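Local coordinates for possible substrate binding protein of ABC transporter system (Rhodopseudomonas palustris, PDB 3N0X), which probably binds a branched-chain amino acid or a related ligand and hands it to an ABC transporter for uptake, at residues P200-I205 with G228-T233; G141-T146 with D194-K199; K97-V102 with Y118-G123. All blocks are in the same frame, centred on the assembly; numbering follows the deposited sequence. Where two conformers were deposited one is given.

Contact 1. Residues P200-I205 with G228-T233; sequences PGKKII and GIELST
Ile-205 meets two apolar partners on the neighbouring strand. Its CG1 lies 3.8 Å from Ile-229 CG2, the two side chains crossing at a slant, while its CB sits 4.0 Å from Leu-231 CD2, and here the pair run side by side, pointing the same way. These three share a face of the parallel pairing with Lys-203, whose chain bends at chi2 and chi3. The folded chain brings NZ to a weak bond with Gly-228 O; its stronger partner is the carbonyl of Tyr-227.

Ile-204 and Glu-230 stand on the other face. Ile-204 CG2, anti to the backbone N, presses on Ser-232 CB at 3.5 Å, tighter than usual for two carbons. Glu-230 OE2 lies against the bent Lys-202 chain and forms a salt bridge with Lys-202 NZ at 3.6 Å, which a water also spans; a second conformer of Glu-230 leaves this link doubtful. Between the faces, Glu-230 N donates to Lys-203 O (2.9 Å), Ile-205 N to Glu-230 O (2.9 Å) and Ser-232 N to Ile-205 O (2.8 Å).

The two strands belong to one beta-alpha-beta unit. Its helix 215-221 packs on Leu-231, helix 186-196 packs on Ile-205 and Ile-229, strand 142-149 flanks strand 202-207 on its other side, and strand 229-233 is outermost in the sheet.

Contact 2. Residues G141-T146 with D194-K199; sequences GVTIAT and DALKDK
Leu-196 does most of the touching, resting its two methyls on two residues of strand 142-149. CD2 meets Thr-143 CG2 at 3.7 Å, and CD1 meets Ala-145 CB at 4.0 Å. Leu-196 and Thr-143 slide past each other in opposite directions, and CD2 also comes within 4.0 Å of Thr-143 O. The first torsion of Leu-196 (chi1 -68°) puts CG anti to the carbonyl carbon, and from there the branch spreads over both strand residues. Lys-199 adds a looser apolar touch: its CG is 4.2 Å from Thr-143 CG2, the side chains crossing at about a right angle, and the chain then leads its amino end away. Thr-143 thus offers the same methyl to both partners.

No hydrogen bond links the two segments; the polar contacts lie within 194-199. A type I beta turn runs from Leu-196 to Lys-199, with Lys-199 N bonded to Leu-196 O at 3.0 Å, so one turn links the two residues of 194-199 that touch the strand. On the side remote from the strand, Lys-197 NZ makes a salt bridge with Asp-194 OD1 at 3.0 Å, approaching from above the carboxylate plane, 53° out of it. The same oxygen also takes a bond from Gln-190 NE2.

Around this patch Ala-173 packs on Thr-143, Thr-174 on Ala-145 and Ala-195, and Ile-205 of strand 202-207 on Leu-196. On the other face of strand 142-149, Ile-144 packs against helix 152-165. Helix 186-196 is the crossover between strands 171-178 and 202-207 and passes over strand 142-149, which lies between them: a beta-alpha-beta connection in the alpha/beta/alpha lobe characteristic of periplasmic binding proteins.

Contact 3. Residues K97-V102 with Y118-G123; sequences KKILIV and YIFRTG
The Tyr-118 side chain packs against the bend where 97-102 leaves the preceding helix: its ring atom CE1 is 3.5 Å from Lys-97 CA and its CB 3.4 Å from Lys-98 O. Lys-97 closes that helix in a Schellman motif, and the ring fills the hollow beside the turn. An alanine in place of Tyr-118 would probably leave a gap where the ring and OH now pack on Lys-97, although CB would still meet Lys-98 O.

Further along, Val-102 is the bump between two residues of the neighbouring strand: CG2 sits 3.8 Å from Ile-119 CG2, and CG1 3.9 Å from Arg-121 CD. Ile-119, its chain bent at chi2 (-51°), brings CD1 to Leu-100 CB at 4.0 Å. These four stand on one face. Ile-101 and Phe-120 point to the other. Ile-101 CG2 meets Thr-122 CG2 at 3.8 Å, and Ile-99 CG2 approaches Phe-120 CD1 obliquely at 4.0 Å. Beneath the packing, the parallel strands are joined by backbone bonds from Leu-100 N to Tyr-118 O and Phe-120 N to Leu-100 O. The shortest, from Val-102 N to Phe-120 O, is 2.7 Å.

Helix 83-96 lies over the Leu-100 and Ile-119 face, where Ile-110 also packs; the guanidinium of Arg-121 is held by Gln-334, Thr-111 and the carbonyls of Ala-105 and Ala-107. Helices 283-302 and 307-314 line the Ile-101 and Phe-120 face. Strand 76-79 pairs with strand 100-102 on the side away from 119-121, and Arg-121 bonds through its backbone to His-333 and Ala-335.

How the contacts relate
From the N terminus, contact 3 comes first, closing a loop of 15 residues without helix or strand at one edge of the first sheet. Contact 2 then opens at 141-146 and closes at 194-199 after 47 intervening residues, spanning two helices and strand 171-178. Contact 1 begins at the very next residue and closes a shorter loop holding helix 215-221. All three are in series; none nests or crosses. Contacts 1 and 2 touch, since strands 142-149 and 202-207 are neighbours in the parallel sheet; contact 2 ties that sheet to helix 186-196, while contact 1 joins strands 202-207 and 229-233 within it. Contact 3 belongs to the other sheet, its centre about 39 Å from that of contact 1, across the middle of the chain.

Contact 1. Residues P200-I205 with G228-T233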
loop_
_atom_site.group_PDB
_atom_site.type_symbol
_atom_site.label_atom_id
_atom_site.label_comp_id
_atom_site.label_asym_id
_atom_site.label_seq_id
_atom_site.Cartn_x
_atom_site.Cartn_y
_atom_site.Cartn_z
ATOM N N PRO A 200 -13.905 14.141 -27.404
ATOM C CA PRO A 200 -14.048 15.458 -26.803
ATOM C C PRO A 200 -13.638 15.388 -25.324
ATOM O O PRO A 200 -13.355 14.288 -24.817
ATOM C CB PRO A 200 -15.548 15.706 -26.893
ATOM C CG PRO A 200 -16.141 14.344 -26.689
ATOM C CD PRO A 200 -15.158 13.368 -27.346
ATOM N N GLY A 201 -13.583 16.524 -24.637
ATOM C CA GLY A 201 -13.285 16.521 -23.203
ATOM C C GLY A 201 -11.833 16.227 -22.871
ATOM O O GLY A 201 -10.920 16.523 -23.663
ATOM N N LYS A 202 -11.609 15.703 -21.662
ATOM C CA LYS A 202 -10.272 15.381 -21.205
ATOM C C LYS A 202 -9.967 13.931 -21.515
ATOM O O LYS A 202 -10.839 13.071 -21.381
ATOM C CB LYS A 202 -10.178 15.606 -19.693
ATOM C CG LYS A 202 -8.796 15.386 -19.089
ATOM C CD LYS A 202 -8.698 15.716 -17.558
ATOM C CE LYS A 202 -8.734 17.202 -17.331
ATOM N NZ LYS A 202 -8.330 17.516 -15.918
ATOM N N LYS A 203 -8.739 13.675 -21.925
ATOM C CA LYS A 203 -8.290 12.333 -22.311
ATOM C C LYS A 203 -7.065 11.970 -21.499
ATOM O O LYS A 203 -6.125 12.766 -21.418
ATOM C CB LYS A 203 -7.973 12.307 -23.785
ATOM C CG LYS A 203 -9.189 12.543 -24.694
ATOM C CD LYS A 203 -9.195 13.897 -25.280
ATOM C CE LYS A 203 -8.183 14.033 -26.374
ATOM N NZ LYS A 203 -8.041 15.467 -26.840
ATOM N N ILE A 204 -7.083 10.782 -20.910
ATOM C CA ILE A 204 -6.037 10.328 -19.993
ATOM C C ILE A 204 -5.642 8.888 -20.312
ATOM O O ILE A 204 -6.526 8.045 -20.516
ATOM C CB ILE A 204 -6.498 10.375 -18.531
ATOM C CG1 ILE A 204 -7.056 11.767 -18.150
ATOM C CG2 ILE A 204 -5.324 9.991 -17.573
ATOM C CD1 ILE A 204 -7.670 11.831 -16.716
ATOM N N ILE A 205 -4.348 8.622 -20.377
ATOM C CA ILE A 205 -3.812 7.250 -20.408
ATOM C C ILE A 205 -3.420 6.979 -18.966
ATOM O O ILE A 205 -2.541 7.677 -18.423
ATOM C CB ILE A 205 -2.580 7.089 -21.344
ATOM C CG1 ILE A 205 -2.998 7.358 -22.803
ATOM C CG2 ILE A 205 -1.951 5.714 -21.142
ATOM C CD1 ILE A 205 -1.815 7.527 -23.739
ATOM N N GLY A 228 -3.718 16.324 -27.044
ATOM C CA GLY A 228 -4.493 16.698 -25.891
ATOM C C GLY A 228 -4.707 15.541 -24.929
ATOM O O GLY A 228 -5.753 15.447 -24.286
ATOM N N ILE A 229 -3.706 14.677 -24.800
ATOM C CA ILE A 229 -3.761 13.543 -23.877
ATOM C C ILE A 229 -2.820 13.759 -22.704
ATOM O O ILE A 229 -1.668 14.200 -22.907
ATOM C CB ILE A 229 -3.396 12.235 -24.620
ATOM C CG1 ILE A 229 -4.371 11.960 -25.742
ATOM C CG2 ILE A 229 -3.327 11.031 -23.659
ATOM C CD1 ILE A 229 -3.905 10.874 -26.757
ATOM N N GLU A 230 -3.297 13.433 -21.502
ATOM C CA GLU A 230 -2.541 13.484 -20.249
ATOM C C GLU A 230 -2.164 12.078 -19.862
ATOM O O GLU A 230 -2.916 11.145 -20.153
ATOM C CB GLU A 230 -3.439 13.975 -19.091
ATOM C CG GLU A 230 -3.713 15.438 -19.020
ATOM C CD GLU A 230 -4.348 15.803 -17.688
ATOM O OE1 GLU A 230 -3.728 15.507 -16.628
ATOM O OE2 GLU A 230 -5.471 16.361 -17.706
ATOM N N LEU A 231 -1.031 11.907 -19.194
ATOM C CA LEU A 231 -0.656 10.623 -18.618
ATOM C C LEU A 231 -0.973 10.636 -17.142
ATOM O O LEU A 231 -0.984 11.692 -16.516
ATOM C CB LEU A 231 0.838 10.370 -18.766
ATOM C CG LEU A 231 1.441 10.347 -20.172
ATOM C CD1 LEU A 231 2.963 9.995 -20.100
ATOM C CD2 LEU A 231 0.667 9.412 -21.140
ATOM N N SER A 232 -1.290 9.470 -16.602
ATOM C CA SER A 232 -1.605 9.287 -15.191
ATOM C C SER A 232 -1.086 7.944 -14.723
ATOM O O SER A 232 -1.066 6.969 -15.467
ATOM C CB SER A 232 -3.122 9.409 -14.947
ATOM O OG SER A 232 -3.540 9.203 -13.587
ATOM N N THR A 233 -0.646 7.885 -13.467
ATOM C CA THR A 233 -0.290 6.629 -12.850
ATOM C C THR A 233 -0.383 6.810 -11.324
ATOM O O THR A 233 -0.510 7.954 -10.805
ATOM C CB THR A 233 1.098 6.145 -13.303
ATOM O OG1 THR A 233 1.285 4.776 -12.954
ATOM C CG2 THR A 233 2.211 7.024 -12.686
HETATM O O HOH W 1 -8.126 17.420 -24.500
HETATM O O HOH W 2 -5.960 16.294 -14.984
HETATM O O HOH W 3 -7.038 16.070 -22.183
#

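Contact 2. Residues G141-T146 with D194-K199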
loop_
_atom_site.group_PDB
_atom_site.type_symbol
_atom_site.label_atom_id
_atom_site.label_comp_id
_atom_site.label_asym_id
_atom_site.label_seq_id
_atom_site.Cartn_x
_atom_site.Cartn_y
_atom_site.Cartn_z
ATOM N N GLY A 141 -16.953 13.859 -18.313
ATOM C CA GLY A 141 -16.091 14.611 -19.242
ATOM C C GLY A 141 -14.664 14.089 -19.406
ATOM O O GLY A 141 -13.811 14.768 -20.009
ATOM N N VAL A 142 -14.407 12.903 -18.867
ATOM C CA VAL A 142 -13.101 12.258 -18.960
ATOM C C VAL A 142 -13.217 10.915 -19.694
ATOM O O VAL A 142 -14.131 10.129 -19.421
ATOM C CB VAL A 142 -12.536 11.995 -17.559
ATOM C CG1 VAL A 142 -11.233 11.182 -17.624
ATOM C CG2 VAL A 142 -12.311 13.320 -16.794
ATOM N N THR A 143 -12.276 10.664 -20.620
ATOM C CA THR A 143 -12.141 9.371 -21.289
ATOM C C THR A 143 -10.749 8.855 -20.984
ATOM O O THR A 143 -9.784 9.611 -21.097
ATOM C CB THR A 143 -12.339 9.487 -22.812
ATOM O OG1 THR A 143 -13.624 10.114 -23.045
ATOM C CG2 THR A 143 -12.308 8.095 -23.504
ATOM N N ILE A 144 -10.667 7.563 -20.631
ATOM C CA ILE A 144 -9.454 6.920 -20.206
ATOM C C ILE A 144 -9.133 5.731 -21.118
ATOM O O ILE A 144 -10.022 5.015 -21.578
ATOM C CB ILE A 144 -9.586 6.458 -18.744
ATOM C CG1 ILE A 144 -9.653 7.713 -17.871
ATOM C CG2 ILE A 144 -8.396 5.580 -18.309
ATOM C CD1 ILE A 144 -10.209 7.509 -16.557
ATOM N N ALA A 145 -7.839 5.554 -21.423
ATOM C CA ALA A 145 -7.326 4.311 -21.961
ATOM C C ALA A 145 -6.314 3.791 -20.963
ATOM O O ALA A 145 -5.517 4.581 -20.402
ATOM C CB ALA A 145 -6.603 4.529 -23.319
ATOM N N THR A 146 -6.264 2.480 -20.779
ATOM C CA THR A 146 -5.326 1.920 -19.816
ATOM C C THR A 146 -4.187 1.157 -20.509
ATOM O O THR A 146 -4.359 0.564 -21.558
ATOM C CB THR A 146 -6.036 0.976 -18.798
ATOM O OG1 THR A 146 -6.673 -0.109 -19.483
ATOM C CG2 THR A 146 -7.115 1.758 -17.911
ATOM N N ASP A 194 -4.216 6.926 -30.723
ATOM C CA ASP A 194 -5.283 6.847 -31.739
ATOM C C ASP A 194 -6.662 6.571 -31.133
ATOM O O ASP A 194 -7.680 7.097 -31.621
ATOM C CB ASP A 194 -4.957 5.830 -32.828
ATOM C CG ASP A 194 -3.804 6.285 -33.717
ATOM O OD1 ASP A 194 -3.378 7.478 -33.663
ATOM O OD2 ASP A 194 -3.296 5.428 -34.466
ATOM N N ALA A 195 -6.697 5.809 -30.039
ATOM C CA ALA A 195 -7.929 5.535 -29.313
ATOM C C ALA A 195 -8.545 6.743 -28.582
ATOM O O ALA A 195 -9.716 6.705 -28.196
ATOM C CB ALA A 195 -7.707 4.400 -28.289
ATOM N N LEU A 196 -7.740 7.771 -28.321
ATOM C CA LEU A 196 -8.190 8.924 -27.593
ATOM C C LEU A 196 -8.231 10.253 -28.365
ATOM O O LEU A 196 -8.956 11.156 -27.956
ATOM C CB LEU A 196 -7.298 9.107 -26.379
ATOM C CG LEU A 196 -7.371 8.068 -25.288
ATOM C CD1 LEU A 196 -6.235 8.410 -24.243
ATOM C CD2 LEU A 196 -8.752 7.975 -24.604
ATOM N N LYS A 197 -7.400 10.396 -29.392
ATOM C CA LYS A 197 -7.148 11.702 -29.974
ATOM C C LYS A 197 -8.363 12.449 -30.518
ATOM O O LYS A 197 -8.323 13.675 -30.601
ATOM C CB LYS A 197 -6.075 11.637 -31.053
ATOM C CG LYS A 197 -6.475 10.836 -32.291
ATOM C CD LYS A 197 -5.312 10.779 -33.219
ATOM C CE LYS A 197 -5.602 9.883 -34.396
ATOM N NZ LYS A 197 -4.347 9.804 -35.258
ATOM N N ASP A 198 -9.405 11.725 -30.908
ATOM C CA ASP A 198 -10.584 12.374 -31.476
ATOM C C ASP A 198 -11.719 12.550 -30.472
ATOM O O ASP A 198 -12.772 13.063 -30.843
ATOM C CB ASP A 198 -11.071 11.613 -32.705
ATOM C CG ASP A 198 -10.111 11.715 -33.875
ATOM O OD1 ASP A 198 -9.420 12.761 -34.033
ATOM O OD2 ASP A 198 -10.044 10.742 -34.670
ATOM N N LYS A 199 -11.490 12.211 -29.205
ATOM C CA LYS A 199 -12.538 12.298 -28.201
ATOM C C LYS A 199 -12.681 13.742 -27.740
ATOM O O LYS A 199 -11.684 14.499 -27.669
ATOM C CB LYS A 199 -12.173 11.450 -26.970
ATOM C CG LYS A 199 -11.955 9.961 -27.208
ATOM C CD LYS A 199 -13.189 9.191 -27.566
ATOM C CE LYS A 199 -12.816 7.722 -27.869
ATOM N NZ LYS A 199 -13.934 6.943 -28.464
#

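Contact 3. Residues K97-V102 with Y118-G123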
loop_
_atom_site.group_PDB
_atom_site.type_symbol
_atom_site.label_atom_id
_atom_site.label_comp_id
_atom_site.label_asym_id
_atom_site.label_seq_id
_atom_site.Cartn_x
_atom_site.Cartn_y
_atom_site.Cartn_z
ATOM N N LYS A 97 -2.601 -20.999 15.520
ATOM C CA LYS A 97 -3.725 -20.264 16.112
ATOM C C LYS A 97 -3.255 -18.944 16.719
ATOM O O LYS A 97 -3.567 -18.612 17.845
ATOM C CB LYS A 97 -4.505 -21.108 17.122
ATOM C CG LYS A 97 -5.191 -22.318 16.508
ATOM C CD LYS A 97 -6.019 -23.070 17.527
ATOM C CE LYS A 97 -6.729 -24.281 16.908
ATOM N NZ LYS A 97 -7.577 -24.942 17.947
ATOM N N LYS A 98 -2.505 -18.200 15.906
ATOM C CA LYS A 98 -2.002 -16.887 16.276
ATOM C C LYS A 98 -2.218 -15.921 15.102
ATOM O O LYS A 98 -2.228 -16.316 13.941
ATOM C CB LYS A 98 -0.534 -16.972 16.735
ATOM C CG LYS A 98 -0.359 -17.585 18.141
ATOM C CD LYS A 98 1.059 -17.414 18.675
ATOM C CE LYS A 98 1.240 -17.917 20.120
ATOM N NZ LYS A 98 2.665 -18.044 20.556
ATOM N N ILE A 99 -2.415 -14.652 15.425
ATOM C CA ILE A 99 -2.681 -13.646 14.417
ATOM C C ILE A 99 -1.404 -13.245 13.676
ATOM O O ILE A 99 -0.331 -13.110 14.273
ATOM C CB ILE A 99 -3.358 -12.429 15.061
ATOM C CG1 ILE A 99 -4.812 -12.807 15.442
ATOM C CG2 ILE A 99 -3.337 -11.217 14.110
ATOM C CD1 ILE A 99 -5.394 -11.844 16.414
ATOM N N LEU A 100 -1.560 -13.007 12.382
ATOM C CA LEU A 100 -0.555 -12.360 11.552
ATOM C C LEU A 100 -1.193 -11.093 10.983
ATOM O O LEU A 100 -2.222 -11.164 10.305
ATOM C CB LEU A 100 -0.124 -13.281 10.431
ATOM C CG LEU A 100 0.853 -12.662 9.412
ATOM C CD1 LEU A 100 2.191 -12.250 10.025
ATOM C CD2 LEU A 100 1.077 -13.618 8.252
ATOM N N ILE A 101 -0.585 -9.947 11.274
ATOM C CA ILE A 101 -0.996 -8.665 10.698
ATOM C C ILE A 101 -0.087 -8.454 9.502
ATOM O O ILE A 101 1.143 -8.352 9.623
ATOM C CB ILE A 101 -0.847 -7.478 11.682
ATOM C CG1 ILE A 101 -1.847 -7.631 12.858
ATOM C CG2 ILE A 101 -1.063 -6.163 10.921
ATOM C CD1 ILE A 101 -1.552 -6.669 14.020
ATOM N N VAL A 102 -0.683 -8.434 8.325
ATOM C CA VAL A 102 0.088 -8.353 7.094
ATOM C C VAL A 102 0.436 -6.898 6.807
ATOM O O VAL A 102 -0.447 -6.030 6.716
ATOM C CB VAL A 102 -0.626 -9.028 5.913
ATOM C CG1 VAL A 102 0.210 -8.816 4.594
ATOM C CG2 VAL A 102 -0.837 -10.539 6.245
ATOM N N TYR A 118 -7.201 -15.860 10.933
ATOM C CA TYR A 118 -6.090 -15.348 11.748
ATOM C C TYR A 118 -5.324 -14.204 11.066
ATOM O O TYR A 118 -4.411 -13.627 11.655
ATOM C CB TYR A 118 -5.113 -16.502 12.061
ATOM C CG TYR A 118 -5.796 -17.574 12.915
ATOM C CD1 TYR A 118 -5.872 -17.444 14.281
ATOM C CD2 TYR A 118 -6.362 -18.696 12.337
ATOM C CE1 TYR A 118 -6.516 -18.374 15.070
ATOM C CE2 TYR A 118 -7.018 -19.629 13.115
ATOM C CZ TYR A 118 -7.096 -19.475 14.490
ATOM O OH TYR A 118 -7.735 -20.387 15.326
ATOM N N ILE A 119 -5.703 -13.904 9.837
ATOM C CA ILE A 119 -5.041 -12.893 9.010
ATOM C C ILE A 119 -5.790 -11.557 9.057
ATOM O O ILE A 119 -6.989 -11.483 8.769
ATOM C CB ILE A 119 -4.923 -13.372 7.525
ATOM C CG1 ILE A 119 -4.305 -14.761 7.419
ATOM C CG2 ILE A 119 -4.143 -12.322 6.659
ATOM C CD1 ILE A 119 -3.009 -14.954 8.168
ATOM N N PHE A 120 -5.055 -10.508 9.445
ATOM C CA PHE A 120 -5.502 -9.133 9.324
ATOM C C PHE A 120 -4.468 -8.417 8.450
ATOM O O PHE A 120 -3.365 -8.900 8.227
ATOM C CB PHE A 120 -5.637 -8.443 10.673
ATOM C CG PHE A 120 -6.786 -8.942 11.519
ATOM C CD1 PHE A 120 -6.702 -10.178 12.190
ATOM C CD2 PHE A 120 -7.964 -8.241 11.586
ATOM C CE1 PHE A 120 -7.767 -10.624 12.953
ATOM C CE2 PHE A 120 -9.012 -8.685 12.356
ATOM C CZ PHE A 120 -8.923 -9.873 13.028
ATOM N N ARG A 121 -4.838 -7.269 7.908
ATOM C CA ARG A 121 -3.895 -6.524 7.066
ATOM C C ARG A 121 -4.032 -5.038 7.279
ATOM O O ARG A 121 -5.090 -4.478 7.026
ATOM C CB ARG A 121 -4.082 -6.839 5.580
ATOM C CG ARG A 121 -3.161 -5.952 4.719
ATOM C CD ARG A 121 -2.745 -6.518 3.432
ATOM N NE ARG A 121 -3.849 -6.965 2.586
ATOM C CZ ARG A 121 -3.640 -7.631 1.442
ATOM N NH1 ARG A 121 -2.425 -7.854 1.045
ATOM N NH2 ARG A 121 -4.656 -8.097 0.718
ATOM N N THR A 122 -2.919 -4.396 7.670
ATOM C CA THR A 122 -2.836 -2.938 7.717
ATOM C C THR A 122 -2.357 -2.319 6.379
ATOM O O THR A 122 -2.767 -1.203 6.062
ATOM C CB THR A 122 -1.944 -2.462 8.861
ATOM O OG1 THR A 122 -0.654 -3.087 8.765
ATOM C CG2 THR A 122 -2.561 -2.772 10.192
ATOM N N GLY A 123 -1.492 -3.025 5.660
ATOM C CA GLY A 123 -1.025 -2.552 4.366
ATOM C C GLY A 123 -2.208 -2.365 3.438
ATOM O O GLY A 123 -3.245 -3.027 3.582
#